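PDB 5KBP: glycosyl hydrolase, family 38 from Enterococcus faecalis, which probably hydrolyses alpha-mannosidic bonds in carbohydrates, as an alpha-mannosidase of glycoside hydrolase family 38. Local coordinates for residues D62-V67 against E73-A78; D341-T346 against N376-F381; I454-K459 against L815-V820; V676-G681 against Y778-H783. All coordinates share one frame; numbering follows the deposited sequence.

Contact 1: D62-V67 against E73-A78. With SO4 (sulfate ion), chain E.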
loop_
_atom_site.group_PDB
_atom_site.type_symbol
_atom_site.label_atom_id
_atom_site.label_comp_id
_atom_site.label_asym_id
_atom_site.label_seq_id
_atom_site.Cartn_x
_atom_site.Cartn_y
_atom_site.Cartn_z
ATOM N N ASP A 62 9.878 -0.796 16.509
ATOM C CA ASP A 62 8.679 -0.104 16.049
ATOM C C ASP A 62 7.643 -1.084 15.512
ATOM O O ASP A 62 6.450 -0.961 15.815
ATOM C CB ASP A 62 9.046 0.925 14.978
ATOM C CG ASP A 62 9.959 2.012 15.504
ATOM O OD1 ASP A 62 9.926 2.275 16.724
ATOM O OD2 ASP A 62 10.708 2.605 14.699
ATOM N N ASP A 63 8.081 -2.062 14.714
ATOM C CA ASP A 63 7.147 -3.025 14.142
ATOM C C ASP A 63 6.497 -3.888 15.215
ATOM O O ASP A 63 5.362 -4.341 15.039
ATOM C CB ASP A 63 7.860 -3.906 13.117
ATOM C CG ASP A 63 8.375 -3.118 11.927
ATOM O OD1 ASP A 63 7.806 -2.047 11.631
ATOM O OD2 ASP A 63 9.344 -3.575 11.284
ATOM N N TYR A 64 7.197 -4.123 16.326
ATOM C CA TYR A 64 6.639 -4.935 17.400
ATOM C C TYR A 64 5.612 -4.158 18.215
ATOM O O TYR A 64 4.569 -4.704 18.589
ATOM C CB TYR A 64 7.762 -5.446 18.304
ATOM C CG TYR A 64 7.291 -6.235 19.509
ATOM C CD1 TYR A 64 6.839 -7.543 19.375
ATOM C CD2 TYR A 64 7.310 -5.678 20.780
ATOM C CE1 TYR A 64 6.415 -8.270 20.475
ATOM C CE2 TYR A 64 6.887 -6.397 21.887
ATOM C CZ TYR A 64 6.440 -7.692 21.728
ATOM O OH TYR A 64 6.018 -8.413 22.823
ATOM N N LEU A 65 5.887 -2.882 18.490
ATOM C CA LEU A 65 5.012 -2.096 19.349
ATOM C C LEU A 65 3.763 -1.597 18.638
ATOM O O LEU A 65 2.796 -1.223 19.309
ATOM C CB LEU A 65 5.777 -0.910 19.936
ATOM C CG LEU A 65 6.830 -1.281 20.979
ATOM C CD1 LEU A 65 7.359 -0.032 21.648
ATOM C CD2 LEU A 65 6.249 -2.237 22.006
ATOM N N GLN A 66 3.750 -1.578 17.304
ATOM C CA GLN A 66 2.526 -1.189 16.615
ATOM C C GLN A 66 1.465 -2.279 16.681
ATOM O O GLN A 66 0.281 -1.987 16.482
ATOM C CB GLN A 66 2.818 -0.812 15.159
ATOM C CG GLN A 66 3.157 -1.970 14.240
ATOM C CD GLN A 66 3.032 -1.589 12.778
ATOM O OE1 GLN A 66 2.298 -0.664 12.427
ATOM N NE2 GLN A 66 3.752 -2.296 11.917
ATOM N N VAL A 67 1.863 -3.518 16.964
ATOM C CA VAL A 67 0.906 -4.597 17.202
ATOM C C VAL A 67 0.646 -4.792 18.690
ATOM O O VAL A 67 -0.488 -5.060 19.096
ATOM C CB VAL A 67 1.401 -5.902 16.548
ATOM C CG1 VAL A 67 0.374 -7.008 16.732
ATOM C CG2 VAL A 67 1.671 -5.682 15.079
ATOM N N GLU A 73 6.722 -0.783 27.904
ATOM C CA GLU A 73 7.507 -0.726 29.134
ATOM C C GLU A 73 8.415 -1.940 29.269
ATOM O O GLU A 73 9.547 -1.827 29.756
ATOM C CB GLU A 73 6.585 -0.609 30.346
ATOM C CG GLU A 73 5.975 0.772 30.536
ATOM C CD GLU A 73 7.022 1.864 30.655
ATOM O OE1 GLU A 73 6.783 2.974 30.136
ATOM O OE2 GLU A 73 8.084 1.613 31.264
ATOM N N ALA A 74 7.939 -3.114 28.847
ATOM C CA ALA A 74 8.788 -4.301 28.865
ATOM C C ALA A 74 9.959 -4.152 27.902
ATOM O O ALA A 74 11.089 -4.540 28.222
ATOM C CB ALA A 74 7.965 -5.542 28.523
ATOM N N VAL A 75 9.710 -3.591 26.715
ATOM C CA VAL A 75 10.785 -3.363 25.753
ATOM C C VAL A 75 11.780 -2.349 26.298
ATOM O O VAL A 75 12.999 -2.511 26.154
ATOM C CB VAL A 75 10.203 -2.915 24.399
ATOM C CG1 VAL A 75 11.306 -2.416 23.479
ATOM C CG2 VAL A 75 9.439 -4.057 23.747
ATOM N N LYS A 76 11.276 -1.283 26.925
ATOM C CA LYS A 76 12.153 -0.302 27.557
ATOM C C LYS A 76 13.063 -0.962 28.584
ATOM O O LYS A 76 14.283 -0.768 28.566
ATOM C CB LYS A 76 11.319 0.796 28.216
ATOM C CG LYS A 76 10.911 1.934 27.299
ATOM C CD LYS A 76 9.975 2.889 28.025
ATOM C CE LYS A 76 9.922 4.243 27.338
ATOM N NZ LYS A 76 8.922 5.146 27.977
ATOM N N LYS A 77 12.481 -1.758 29.486
ATOM C CA LYS A 77 13.275 -2.402 30.527
ATOM C C LYS A 77 14.259 -3.411 29.950
ATOM O O LYS A 77 15.346 -3.602 30.507
ATOM C CB LYS A 77 12.356 -3.075 31.547
ATOM C CG LYS A 77 11.625 -2.097 32.453
ATOM C CD LYS A 77 10.732 -2.810 33.457
ATOM C CE LYS A 77 9.473 -3.354 32.801
ATOM N NZ LYS A 77 8.524 -3.919 33.802
ATOM N N ALA A 78 13.905 -4.067 28.842
ATOM C CA ALA A 78 14.830 -5.013 28.226
ATOM C C ALA A 78 16.037 -4.299 27.632
ATOM O O ALA A 78 17.172 -4.773 27.762
ATOM C CB ALA A 78 14.112 -5.837 27.158
HETATM S S SO4 E . 5.711 6.705 26.337
HETATM O O1 SO4 E . 4.374 7.111 26.761
HETATM O O2 SO4 E . 5.799 6.767 24.881
HETATM O O3 SO4 E . 5.968 5.340 26.784
HETATM O O4 SO4 E . 6.702 7.603 26.921
#
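Val75 carries its CG1 methyl trans to the backbone N (chi1 169°), which sets the other methyl, CG2, beside that nitrogen and points it at Tyr64 and Leu65 on the preceding helix. Tyr64, likewise with CG trans to its own N (chi1 176°), reaches forward so that one side of its ring passes along Val75, the two side chains running antiparallel alongside each other. The methyl sits obliquely to the ring: Val75 CG2 lies 3.9 Å from Tyr64 CE2 and 4.0 Å from Tyr64 CD2. Val75 CG2 also lies 4.1 Å from Leu65 CD2, so that a single valine carbon serves both partners. Segments 62-67 and 73-78 lie on successive helices of the family 38 N-terminal domain, 59-65 and 72-80, joined by a short connection as a helical hairpin. Trp117 of helix 100-117 touches both Leu65 and Val75, while Val36 of helix 25-45 packs on Tyr64, whose hydroxyl is hydrogen-bonded to Asp37. On segment 73-78, Lys76 NZ donates to a sulfate, with O3 at 3.2 Å; Lys72 of this chain and Lys72 of the second subunit bind the same ion. The chemistry is therefore divided: the two segments meet through carbon alone, with no hydrogen bond between them, whereas the lysine charges gather round an anion, probably from the crystal-growth solution, that bridges two subunits.

Contact 2: D341-T346 against N376-F381; sequences DYAWKT and NDVGHF. With SO4 (sulfate ion), chain F.
The ring of Tyr342 receives Val378 at its edge, near the ring plane, where CE2 stands 4.2 Å from Val378 CG2; over the centre of one face lies Thr346 OG1 from the next turn of its own helix. This is helix-to-helix packing within the alpha-mannosidase middle domain, joining helix 337-348 to the long helix 362-393. The backbones come close at Ala343 and Val378, whose CA atoms are 6.1 Å apart, a separation allowed by the small alanine: its CB meets Val378 CG1 at 3.6 Å. Val378 thus divides its methyls, CG1 to the alanine and CG2 to the tyrosine. The hydroxyl of Tyr342 is hydrogen-bonded to Glu26 of the second subunit, and its ring meets His29 of that subunit edge-to-face, so this residue belongs to the dimer interface as well. Thr346 OG1 is held over the ring by its bond to Tyr342 O, which also accepts from Thr346 N. At the start of segment 376-381, Asn376 ND2 makes two weak hydrogen bonds to a sulfate that Lys312 also binds. The His380 imidazole is turned back on its own helix: ND1 donates to Asn376 O at 2.8 Å, with the acceptor 3° out of the ring plane and the donor well above the carbonyl plane.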
loop_
_atom_site.group_PDB
_atom_site.type_symbol
_atom_site.label_atom_id
_atom_site.label_comp_id
_atom_site.label_asym_id
_atom_site.label_seq_id
_atom_site.Cartn_x
_atom_site.Cartn_y
_atom_site.Cartn_z
ATOM N N ASP A 341 10.945 13.313 9.160
ATOM C CA ASP A 341 11.243 12.037 9.798
ATOM C C ASP A 341 10.221 10.980 9.405
ATOM O O ASP A 341 10.564 9.805 9.236
ATOM C CB ASP A 341 11.291 12.214 11.316
ATOM C CG ASP A 341 11.601 10.921 12.048
ATOM O OD1 ASP A 341 12.776 10.496 12.041
ATOM O OD2 ASP A 341 10.669 10.333 12.635
ATOM N N TYR A 342 8.959 11.385 9.241
ATOM C CA TYR A 342 7.922 10.454 8.811
ATOM C C TYR A 342 8.105 10.061 7.350
ATOM O O TYR A 342 7.866 8.907 6.977
ATOM C CB TYR A 342 6.544 11.075 9.043
ATOM C CG TYR A 342 5.381 10.265 8.520
ATOM C CD1 TYR A 342 4.853 9.215 9.259
ATOM C CD2 TYR A 342 4.796 10.567 7.298
ATOM C CE1 TYR A 342 3.783 8.476 8.786
ATOM C CE2 TYR A 342 3.727 9.835 6.817
ATOM C CZ TYR A 342 3.223 8.791 7.565
ATOM O OH TYR A 342 2.159 8.060 7.089
ATOM N N ALA A 343 8.522 11.010 6.507
ATOM C CA ALA A 343 8.741 10.698 5.098
ATOM C C ALA A 343 9.966 9.812 4.911
ATOM O O ALA A 343 9.958 8.898 4.077
ATOM C CB ALA A 343 8.883 11.987 4.289
ATOM N N TRP A 344 11.032 10.069 5.673
ATOM C CA TRP A 344 12.260 9.297 5.506
ATOM C C TRP A 344 12.087 7.862 5.988
ATOM O O TRP A 344 12.543 6.923 5.326
ATOM C CB TRP A 344 13.414 9.980 6.240
ATOM C CG TRP A 344 14.111 10.993 5.396
ATOM C CD1 TRP A 344 14.038 12.349 5.509
ATOM C CD2 TRP A 344 14.978 10.727 4.289
ATOM N NE1 TRP A 344 14.815 12.947 4.546
ATOM C CE2 TRP A 344 15.402 11.972 3.782
ATOM C CE3 TRP A 344 15.442 9.559 3.679
ATOM C CZ2 TRP A 344 16.266 12.079 2.696
ATOM C CZ3 TRP A 344 16.297 9.667 2.602
ATOM C CH2 TRP A 344 16.701 10.918 2.121
ATOM N N LYS A 345 11.440 7.673 7.141
ATOM C CA LYS A 345 11.180 6.321 7.623
ATOM C C LYS A 345 10.308 5.549 6.644
ATOM O O LYS A 345 10.537 4.358 6.402
ATOM C CB LYS A 345 10.526 6.369 9.004
ATOM C CG LYS A 345 11.468 6.788 10.119
ATOM C CD LYS A 345 10.740 6.887 11.451
ATOM C CE LYS A 345 11.688 7.317 12.559
ATOM N NZ LYS A 345 10.954 7.693 13.800
ATOM N N THR A 346 9.304 6.213 6.065
ATOM C CA THR A 346 8.474 5.567 5.054
ATOM C C THR A 346 9.309 5.139 3.852
ATOM O O THR A 346 9.110 4.048 3.305
ATOM C CB THR A 346 7.350 6.509 4.620
ATOM O OG1 THR A 346 6.537 6.843 5.752
ATOM C CG2 THR A 346 6.482 5.854 3.552
ATOM N N ASN A 376 6.478 9.935 -1.411
ATOM C CA ASN A 376 6.587 10.940 -2.465
ATOM C C ASN A 376 5.585 12.070 -2.258
ATOM O O ASN A 376 5.904 13.241 -2.487
ATOM C CB ASN A 376 6.393 10.286 -3.834
ATOM C CG ASN A 376 6.647 11.244 -4.982
ATOM O OD1 ASN A 376 7.740 11.793 -5.115
ATOM N ND2 ASN A 376 5.642 11.434 -5.828
ATOM N N ASP A 377 4.368 11.738 -1.818
ATOM C CA ASP A 377 3.354 12.766 -1.613
ATOM C C ASP A 377 3.686 13.658 -0.422
ATOM O O ASP A 377 3.330 14.842 -0.422
ATOM C CB ASP A 377 1.981 12.124 -1.430
ATOM C CG ASP A 377 1.496 11.427 -2.685
ATOM O OD1 ASP A 377 1.945 11.803 -3.787
ATOM O OD2 ASP A 377 0.664 10.502 -2.571
ATOM N N VAL A 378 4.353 13.113 0.597
ATOM C CA VAL A 378 4.795 13.945 1.712
ATOM C C VAL A 378 5.899 14.891 1.260
ATOM O O VAL A 378 5.918 16.070 1.636
ATOM C CB VAL A 378 5.245 13.069 2.895
ATOM C CG1 VAL A 378 5.822 13.933 4.002
ATOM C CG2 VAL A 378 4.080 12.251 3.422
ATOM N N GLY A 379 6.831 14.396 0.442
ATOM C CA GLY A 379 7.859 15.263 -0.105
ATOM C C GLY A 379 7.301 16.357 -0.992
ATOM O O GLY A 379 7.829 17.472 -1.016
ATOM N N HIS A 380 6.228 16.059 -1.729
ATOM C CA HIS A 380 5.581 17.085 -2.540
ATOM C C HIS A 380 4.882 18.120 -1.667
ATOM O O HIS A 380 4.978 19.325 -1.928
ATOM C CB HIS A 380 4.587 16.444 -3.510
ATOM C CG HIS A 380 5.208 15.958 -4.782
ATOM N ND1 HIS A 380 5.897 14.767 -4.869
ATOM C CD2 HIS A 380 5.242 16.504 -6.021
ATOM C CE1 HIS A 380 6.329 14.600 -6.107
ATOM N NE2 HIS A 380 5.945 15.639 -6.825
ATOM N N PHE A 381 4.173 17.670 -0.629
ATOM C CA PHE A 381 3.498 18.601 0.271
ATOM C C PHE A 381 4.498 19.538 0.937
ATOM O O PHE A 381 4.303 20.759 0.962
ATOM C CB PHE A 381 2.703 17.828 1.325
ATOM C CG PHE A 381 2.112 18.696 2.405
ATOM C CD1 PHE A 381 2.821 18.966 3.568
ATOM C CD2 PHE A 381 0.845 19.236 2.261
ATOM C CE1 PHE A 381 2.279 19.765 4.559
ATOM C CE2 PHE A 381 0.297 20.032 3.250
ATOM C CZ PHE A 381 1.017 20.296 4.400
HETATM S S SO4 F . 5.371 12.626 -9.463
HETATM O O1 SO4 F . 4.331 12.716 -8.444
HETATM O O2 SO4 F . 5.210 13.715 -10.421
HETATM O O3 SO4 F . 6.682 12.731 -8.829
HETATM O O4 SO4 F . 5.267 11.346 -10.157
#

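Contact 3: I454-K459 against L815-V820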
loop_
_atom_site.group_PDB
_atom_site.type_symbol
_atom_site.label_atom_id
_atom_site.label_comp_id
_atom_site.label_asym_id
_atom_site.label_seq_id
_atom_site.Cartn_x
_atom_site.Cartn_y
_atom_site.Cartn_z
ATOM N N ILE A 454 9.493 39.480 -18.281
ATOM C CA ILE A 454 10.372 40.551 -17.836
ATOM C C ILE A 454 10.984 40.176 -16.495
ATOM O O ILE A 454 10.416 39.396 -15.725
ATOM C CB ILE A 454 9.639 41.908 -17.729
ATOM C CG1 ILE A 454 8.460 41.807 -16.759
ATOM C CG2 ILE A 454 9.189 42.391 -19.103
ATOM C CD1 ILE A 454 7.849 43.147 -16.413
ATOM N N ASP A 455 12.155 40.746 -16.222
ATOM C CA ASP A 455 12.871 40.563 -14.966
ATOM C C ASP A 455 12.461 41.683 -14.013
ATOM O O ASP A 455 11.677 42.555 -14.409
ATOM C CB ASP A 455 14.381 40.543 -15.227
ATOM C CG ASP A 455 14.923 41.896 -15.641
ATOM O OD1 ASP A 455 14.174 42.677 -16.267
ATOM O OD2 ASP A 455 16.103 42.174 -15.342
ATOM N N PRO A 456 12.930 41.696 -12.757
ATOM C CA PRO A 456 12.564 42.812 -11.865
ATOM C C PRO A 456 12.931 44.182 -12.410
ATOM O O PRO A 456 12.243 45.164 -12.100
ATOM C CB PRO A 456 13.333 42.492 -10.577
ATOM C CG PRO A 456 13.452 41.017 -10.584
ATOM C CD PRO A 456 13.627 40.625 -12.020
ATOM N N THR A 457 13.994 44.284 -13.208
ATOM C CA THR A 457 14.346 45.567 -13.806
ATOM C C THR A 457 13.293 46.026 -14.808
ATOM O O THR A 457 13.042 47.231 -14.939
ATOM C CB THR A 457 15.715 45.469 -14.482
ATOM O OG1 THR A 457 16.705 45.124 -13.505
ATOM C CG2 THR A 457 16.098 46.789 -15.141
ATOM N N GLY A 458 12.655 45.087 -15.501
ATOM C CA GLY A 458 11.740 45.405 -16.577
ATOM C C GLY A 458 12.262 45.053 -17.951
ATOM O O GLY A 458 11.534 45.226 -18.936
ATOM N N LYS A 459 13.497 44.567 -18.050
ATOM C CA LYS A 459 14.052 44.174 -19.336
ATOM C C LYS A 459 13.404 42.880 -19.811
ATOM O O LYS A 459 13.302 41.909 -19.055
ATOM C CB LYS A 459 15.568 44.010 -19.230
ATOM C CG LYS A 459 16.235 43.507 -20.501
ATOM C CD LYS A 459 15.877 44.364 -21.706
ATOM C CE LYS A 459 16.392 45.787 -21.564
ATOM N NZ LYS A 459 16.015 46.616 -22.744
ATOM N N LEU A 815 12.024 39.295 1.254
ATOM C CA LEU A 815 13.051 38.630 0.467
ATOM C C LEU A 815 13.267 39.367 -0.848
ATOM O O LEU A 815 12.337 39.931 -1.429
ATOM C CB LEU A 815 12.675 37.173 0.189
ATOM C CG LEU A 815 12.719 36.202 1.370
ATOM C CD1 LEU A 815 12.416 34.785 0.909
ATOM C CD2 LEU A 815 14.070 36.267 2.066
ATOM N N ALA A 816 14.512 39.355 -1.314
ATOM C CA ALA A 816 14.846 40.027 -2.556
ATOM C C ALA A 816 14.282 39.254 -3.748
ATOM O O ALA A 816 14.128 38.032 -3.687
ATOM C CB ALA A 816 16.358 40.170 -2.697
ATOM N N PRO A 817 13.953 39.949 -4.841
ATOM C CA PRO A 817 13.475 39.229 -6.036
ATOM C C PRO A 817 14.491 38.238 -6.579
ATOM O O PRO A 817 14.108 37.170 -7.072
ATOM C CB PRO A 817 13.191 40.364 -7.032
ATOM C CG PRO A 817 12.971 41.571 -6.183
ATOM C CD PRO A 817 13.895 41.410 -5.014
ATOM N N ASN A 818 15.778 38.568 -6.506
ATOM C CA ASN A 818 16.855 37.657 -6.872
ATOM C C ASN A 818 17.805 37.549 -5.690
ATOM O O ASN A 818 18.193 38.567 -5.109
ATOM C CB ASN A 818 17.601 38.141 -8.120
ATOM C CG ASN A 818 16.672 38.414 -9.285
ATOM O OD1 ASN A 818 16.194 37.490 -9.942
ATOM N ND2 ASN A 818 16.413 39.689 -9.550
ATOM N N HIS A 819 18.177 36.321 -5.332
ATOM C CA HIS A 819 18.972 36.117 -4.131
ATOM C C HIS A 819 19.702 34.786 -4.219
ATOM O O HIS A 819 19.129 33.786 -4.655
ATOM C CB HIS A 819 18.090 36.156 -2.879
ATOM C CG HIS A 819 18.845 35.978 -1.600
ATOM N ND1 HIS A 819 18.904 34.775 -0.931
ATOM C CD2 HIS A 819 19.569 36.854 -0.863
ATOM C CE1 HIS A 819 19.635 34.916 0.161
ATOM N NE2 HIS A 819 20.050 36.168 0.225
ATOM N N VAL A 820 20.962 34.786 -3.795
ATOM C CA VAL A 820 21.776 33.578 -3.713
ATOM C C VAL A 820 21.837 33.152 -2.254
ATOM O O VAL A 820 22.369 33.880 -1.407
ATOM C CB VAL A 820 23.186 33.806 -4.282
ATOM C CG1 VAL A 820 24.062 32.593 -4.025
ATOM C CG2 VAL A 820 23.112 34.114 -5.768
#
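Pro456, the residue with the most surface buried here, touches both Pro817 and Asn818 through the outer carbons of its ring. Pro456 CG lies 3.6 Å from Pro817 CB, and the two side chains cross at a slant, with only CB of Pro817 in touch. The amide of Asn818, beside Pro817 on the same segment, meets Pro456 head-on: Asn818 ND2 stands 3.4 Å from Pro456 CG and 3.8 Å from Pro456 CD. Asn818 holds its CG beside the backbone N (chi1 -53°), a setting that carries the amide toward the proline; its other end, OD1, accepts from the backbone N of Ser506. That bond ties down the amide from strand 503-511, although the side chain as a whole is exposed. Pro456 occupies the second position of a type I beta turn, Asp455 to Gly458, which joins strand 451-454 to strand 460-461 as a beta hairpin, and its phi of -57° suits the turn. The turn is closed by Gly458 N bonding to Asp455 O at 2.9 Å; Asp455 OD1 adds weak bonds to the N atoms of Gly458 and Lys459. Strands 451-454 and 819-820 both pair with strand 503-511, one beyond the other along the same edge, so that the turn and Pro817-Asn818 meet end to end. Pro817 O is bonded to Ser506 OG. Val398 touches both prolines, and Phe399 also reaches Pro456, extending this apolar patch into the neighbouring loop.

Contact 4: V676-G681 against Y778-H783; sequences VLFPTG and YGLSLH
Strands 676-679 and 778-783 run almost parallel, 4° apart in direction with their axes 10.4 Å from each other, a spacing at which side chains rather than backbones meet. They belong to two different antiparallel sheets stacked face to face, a beta-sandwich arrangement in the C-terminal part of the enzyme. Phe678 is central to it. Phe678 CZ comes 3.8 Å from Tyr778 CE2, each ring presenting its edge near the plane of the other, and Phe678 CD1 lies 4.0 Å from Leu780 CD1. In Tyr778, CG is tucked in between the residue's own N and C (chi1 55°), and its ring rises toward strand 676-679, where Tyr778 CE2 meets Val676 CG1 at 4.1 Å. Val676 CG2 approaches the phenol oxygen itself, 4.0 Å from Tyr778 OH. That hydroxyl has its hydrogen bond with Thr663, on the strand beside it in the same sheet, and Leu560 of strand 555-566 touches both Val676 and Tyr778. No hydrogen bond passes between the two segments. The meeting of the sheets therefore rests here on buried carbon surface, while the polar end of the one tyrosine is satisfied within its own sheet.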
loop_
_atom_site.group_PDB
_atom_site.type_symbol
_atom_site.label_atom_id
_atom_site.label_comp_id
_atom_site.label_asym_id
_atom_site.label_seq_id
_atom_site.Cartn_x
_atom_site.Cartn_y
_atom_site.Cartn_z
ATOM N N VAL A 676 20.659 -0.638 -23.636
ATOM C CA VAL A 676 21.069 0.356 -24.620
ATOM C C VAL A 676 22.590 0.416 -24.621
ATOM O O VAL A 676 23.224 0.373 -23.560
ATOM C CB VAL A 676 20.447 1.741 -24.331
ATOM C CG1 VAL A 676 20.788 2.211 -22.922
ATOM C CG2 VAL A 676 20.893 2.760 -25.371
ATOM N N LEU A 677 23.176 0.494 -25.813
ATOM C CA LEU A 677 24.616 0.368 -25.991
ATOM C C LEU A 677 25.229 1.708 -26.373
ATOM O O LEU A 677 24.628 2.490 -27.118
ATOM C CB LEU A 677 24.942 -0.678 -27.062
ATOM C CG LEU A 677 25.134 -2.135 -26.624
ATOM C CD1 LEU A 677 23.999 -2.616 -25.729
ATOM C CD2 LEU A 677 25.273 -3.038 -27.842
ATOM N N PHE A 678 26.432 1.964 -25.861
ATOM C CA PHE A 678 27.182 3.180 -26.176
ATOM C C PHE A 678 28.638 2.815 -26.416
ATOM O O PHE A 678 29.463 2.844 -25.493
ATOM C CB PHE A 678 27.066 4.217 -25.058
ATOM C CG PHE A 678 25.685 4.771 -24.882
ATOM C CD1 PHE A 678 25.223 5.785 -25.705
ATOM C CD2 PHE A 678 24.852 4.288 -23.888
ATOM C CE1 PHE A 678 23.953 6.303 -25.545
ATOM C CE2 PHE A 678 23.580 4.801 -23.722
ATOM C CZ PHE A 678 23.131 5.809 -24.552
ATOM N N PRO A 679 28.994 2.456 -27.649
ATOM C CA PRO A 679 30.401 2.159 -27.958
ATOM C C PRO A 679 31.268 3.400 -27.809
ATOM O O PRO A 679 31.104 4.386 -28.532
ATOM C CB PRO A 679 30.347 1.671 -29.411
ATOM C CG PRO A 679 28.937 1.230 -29.617
ATOM C CD PRO A 679 28.107 2.162 -28.786
ATOM N N THR A 680 32.203 3.344 -26.859
ATOM C CA THR A 680 33.105 4.465 -26.624
ATOM C C THR A 680 34.265 4.500 -27.610
ATOM O O THR A 680 34.827 5.576 -27.847
ATOM C CB THR A 680 33.655 4.416 -25.196
ATOM O OG1 THR A 680 34.438 3.227 -25.022
ATOM C CG2 THR A 680 32.517 4.421 -24.185
ATOM N N GLY A 681 34.635 3.358 -28.185
ATOM C CA GLY A 681 35.716 3.309 -29.146
ATOM C C GLY A 681 37.102 3.214 -28.552
ATOM O O GLY A 681 38.083 3.304 -29.298
ATOM N N TYR A 778 17.730 8.825 -19.525
ATOM C CA TYR A 778 19.181 8.713 -19.471
ATOM C C TYR A 778 19.765 9.727 -20.451
ATOM O O TYR A 778 19.035 10.388 -21.194
ATOM C CB TYR A 778 19.636 7.279 -19.770
ATOM C CG TYR A 778 19.127 6.704 -21.077
ATOM C CD1 TYR A 778 17.809 6.279 -21.208
ATOM C CD2 TYR A 778 19.970 6.562 -22.170
ATOM C CE1 TYR A 778 17.343 5.748 -22.396
ATOM C CE2 TYR A 778 19.512 6.030 -23.363
ATOM C CZ TYR A 778 18.198 5.625 -23.470
ATOM O OH TYR A 778 17.734 5.094 -24.652
ATOM N N GLY A 779 21.090 9.855 -20.441
ATOM C CA GLY A 779 21.718 10.855 -21.285
ATOM C C GLY A 779 23.194 10.599 -21.495
ATOM O O GLY A 779 23.793 9.708 -20.889
ATOM N N LEU A 780 23.773 11.419 -22.369
ATOM C CA LEU A 780 25.160 11.289 -22.794
ATOM C C LEU A 780 25.871 12.622 -22.622
ATOM O O LEU A 780 25.273 13.685 -22.822
ATOM C CB LEU A 780 25.234 10.823 -24.260
ATOM C CG LEU A 780 26.573 10.633 -24.981
ATOM C CD1 LEU A 780 26.437 9.544 -26.034
ATOM C CD2 LEU A 780 27.038 11.931 -25.633
ATOM N N SER A 781 27.149 12.561 -22.257
ATOM C CA SER A 781 27.959 13.760 -22.094
ATOM C C SER A 781 29.399 13.436 -22.460
ATOM O O SER A 781 29.971 12.473 -21.939
ATOM C CB SER A 781 27.879 14.294 -20.660
ATOM O OG SER A 781 28.641 15.479 -20.518
ATOM N N LEU A 782 29.976 14.238 -23.350
ATOM C CA LEU A 782 31.331 14.030 -23.836
ATOM C C LEU A 782 32.292 15.014 -23.180
ATOM O O LEU A 782 31.913 16.128 -22.809
ATOM C CB LEU A 782 31.390 14.181 -25.357
ATOM C CG LEU A 782 30.502 13.231 -26.165
ATOM C CD1 LEU A 782 30.613 13.520 -27.657
ATOM C CD2 LEU A 782 30.849 11.779 -25.863
ATOM N N HIS A 783 33.544 14.587 -23.034
ATOM C CA HIS A 783 34.577 15.433 -22.454
ATOM C C HIS A 783 35.912 15.098 -23.103
ATOM O O HIS A 783 36.059 14.077 -23.781
ATOM C CB HIS A 783 34.646 15.276 -20.929
ATOM C CG HIS A 783 35.155 13.942 -20.476
ATOM N ND1 HIS A 783 36.498 13.629 -20.443
ATOM C CD2 HIS A 783 34.504 12.842 -20.028
ATOM C CE1 HIS A 783 36.651 12.395 -19.999
ATOM N NE2 HIS A 783 35.456 11.895 -19.739
#

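How the contacts relate
The contacts come in numerical order along the chain, except that contact 4 falls between the two halves of contact 3. Contacts 1 and 2 lie on helices of the N-terminal and middle domains, centres 24 Å apart and nearest atoms about 5 Å. Gln66 of contact 1 packs on Tyr342 of the second subunit, the residue that contact 2 uses in its own chain. Contacts 3 and 4, centres 38 Å apart, lie at the edge of one sheet and between two others. Contact 4 sits across the chain's centre from contacts 1 and 2. Helix 362-393 carries contact 2 and touches Leu815 of contact 3. The helical contacts thus lie beside the subunit interface; no other chain touches contacts 3 and 4.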